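Local coordinates for packaging enzyme P4 (Pseudomonas phage phi6, PDB 4BLO), which hydrolyses nucleoside triphosphates as a hexameric RecA-type helicase motor, probably to drive viral RNA into the phage capsid during packaging, at the interface of chains A and B. Residues are numbered along the deposited sequence; one frame, centred on the assembly and turned at random. Chains: chain A/B, Packaging enzyme P4.

The interface of chains A and B. Residues chain A 217-218, 250-252, 268, 273; chain B 151-153.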
loop_
_atom_site.group_PDB
_atom_site.type_symbol
_atom_site.label_atom_id
_atom_site.label_comp_id
_atom_site.label_asym_id
_atom_site.label_seq_id
_atom_site.Cartn_x
_atom_site.Cartn_y
_atom_site.Cartn_z
ATOM N N SER A 217 6.685 -0.737 -28.866
ATOM C CA SER A 217 6.527 -1.359 -30.181
ATOM C C SER A 217 6.040 -0.352 -31.225
ATOM O O SER A 217 6.636 -0.274 -32.301
ATOM C CB SER A 217 5.571 -2.544 -30.111
ATOM O OG SER A 217 5.617 -3.302 -31.304
ATOM N N ASN A 218 5.000 0.447 -30.895
ATOM C CA ASN A 218 4.441 1.446 -31.808
ATOM C C ASN A 218 5.451 2.580 -32.090
ATOM O O ASN A 218 5.492 3.090 -33.215
ATOM C CB ASN A 218 3.115 1.997 -31.281
ATOM C CG ASN A 218 1.980 1.004 -31.250
ATOM O OD1 ASN A 218 1.040 1.137 -30.460
ATOM N ND2 ASN A 218 2.030 -0.020 -32.097
ATOM N N SER A 250 0.740 -7.713 -27.253
ATOM C CA SER A 250 1.314 -6.393 -26.993
ATOM C C SER A 250 2.571 -6.090 -27.836
ATOM O O SER A 250 3.098 -4.978 -27.754
ATOM C CB SER A 250 1.666 -6.276 -25.511
ATOM O OG SER A 250 0.530 -6.493 -24.686
ATOM N N THR A 251 3.083 -7.069 -28.605
ATOM C CA THR A 251 4.305 -6.879 -29.399
ATOM C C THR A 251 4.149 -7.399 -30.834
ATOM O O THR A 251 3.282 -8.229 -31.104
ATOM C CB THR A 251 5.504 -7.568 -28.722
ATOM O OG1 THR A 251 5.223 -8.963 -28.583
ATOM C CG2 THR A 251 5.885 -6.938 -27.375
ATOM N N VAL A 252 5.011 -6.915 -31.743
ATOM C CA VAL A 252 5.060 -7.316 -33.160
ATOM C C VAL A 252 5.712 -8.720 -33.279
ATOM O O VAL A 252 5.347 -9.511 -34.149
ATOM C CB VAL A 252 5.796 -6.225 -33.976
ATOM C CG1 VAL A 252 6.356 -6.768 -35.275
ATOM C CG2 VAL A 252 4.867 -5.039 -34.248
ATOM N N ARG A 268 4.428 -10.887 -36.519
ATOM C CA ARG A 268 3.441 -10.192 -37.346
ATOM C C ARG A 268 4.152 -9.756 -38.626
ATOM O O ARG A 268 4.934 -8.792 -38.606
ATOM C CB ARG A 268 2.836 -9.003 -36.596
ATOM C CG ARG A 268 1.975 -9.397 -35.417
ATOM C CD ARG A 268 1.475 -8.180 -34.678
ATOM N NE ARG A 268 1.057 -8.520 -33.317
ATOM C CZ ARG A 268 -0.182 -8.839 -32.965
ATOM N NH1 ARG A 268 -1.150 -8.860 -33.871
ATOM N NH2 ARG A 268 -0.460 -9.144 -31.709
ATOM N N ARG A 273 0.123 -12.986 -39.354
ATOM C CA ARG A 273 0.568 -13.382 -38.008
ATOM C C ARG A 273 0.963 -14.865 -38.031
ATOM O O ARG A 273 0.125 -15.714 -38.360
ATOM C CB ARG A 273 -0.528 -13.140 -36.943
ATOM C CG ARG A 273 -0.888 -11.680 -36.659
ATOM C CD ARG A 273 -2.121 -11.569 -35.771
ATOM N NE ARG A 273 -1.880 -12.033 -34.400
ATOM C CZ ARG A 273 -2.828 -12.209 -33.476
ATOM N NH1 ARG A 273 -4.101 -11.969 -33.762
ATOM N NH2 ARG A 273 -2.505 -12.616 -32.253
ATOM N N VAL B 151 -1.038 -2.823 -30.799
ATOM C CA VAL B 151 0.144 -2.956 -31.642
ATOM C C VAL B 151 -0.262 -2.931 -33.147
ATOM O O VAL B 151 -1.457 -3.002 -33.461
ATOM C CB VAL B 151 0.944 -4.212 -31.213
ATOM C CG1 VAL B 151 0.487 -5.477 -31.941
ATOM C CG2 VAL B 151 2.433 -3.990 -31.369
ATOM N N ALA B 152 0.727 -2.775 -34.059
ATOM C CA ALA B 152 0.495 -2.696 -35.508
ATOM C C ALA B 152 -0.209 -3.955 -36.045
ATOM O O ALA B 152 0.325 -5.071 -35.966
ATOM C CB ALA B 152 1.803 -2.460 -36.250
ATOM N N GLU B 153 -1.447 -3.760 -36.536
ATOM C CA GLU B 153 -2.295 -4.809 -37.107
ATOM C C GLU B 153 -2.846 -4.365 -38.479
ATOM O O GLU B 153 -2.632 -3.212 -38.879
ATOM C CB GLU B 153 -3.445 -5.148 -36.141
ATOM C CG GLU B 153 -2.994 -5.749 -34.820
ATOM C CD GLU B 153 -4.082 -6.478 -34.063
ATOM O OE1 GLU B 153 -4.362 -7.645 -34.422
ATOM O OE2 GLU B 153 -4.660 -5.884 -33.122
#
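B:Val151 pushes its two methyl groups into chain A, one against the guanidinium of A:Arg268 and the other toward A:Ser217 and A:Val252, at a subunit boundary of this hexameric RecA-type packaging ATPase. The valine sits in a loop, and its chi1 of 89° points CG1 at the guanidinium and CG2 toward helix 208-222. A:Arg268, on strand 261-269, reaches out to meet the valine tip to tip. B:Val151 CG1 rests over one face of the guanidinium toward its rim, 3.6 Å from A:Arg268 CZ. Within chain A, A:Arg268 NE donates an almost straight hydrogen bond of 3.2 Å to A:Thr251 O, the backbone carbonyl oxygen, which lies at the guanidinium edge and in its plane; this bond should help hold the rotation of the group. Lower on the arginine, whose chain is extended from CG to NE, A:Arg268 CD lies 3.6 Å from B:Ala152 O as it passes the backbone that follows the valine.

The other methyl, CG2, fits between helix 208-222 and the loop of A:Val252. There B:Val151 CG2 packs against A:Ser217 CB at 3.7 Å. On the loop side B:Val151 CG2 is 3.9 Å from A:Val252 CG2, the two valine side chains meeting at a slant. A:Asn218, one residue further along the helix, brings its amide ND2 alongside the partner backbone, 3.5 Å from B:Val151 CA, as a packing contact.

Charge enters beyond the valine, with B:Glu153 and A:Arg273, both of which contact ADP in this structure; A:Arg273 may act as an arginine finger across the subunit boundary. A:Arg268 NH1 forms a long salt bridge of 3.5 Å to the carboxylate oxygen B:Glu153 OE1, the two flat groups being turned 69° apart, so they do not pair side by side. A:Arg273 lies further off, its charged atoms not in contact with the carboxylate: A:Arg273 NH1 is 4.4 Å from B:Glu153 OE1.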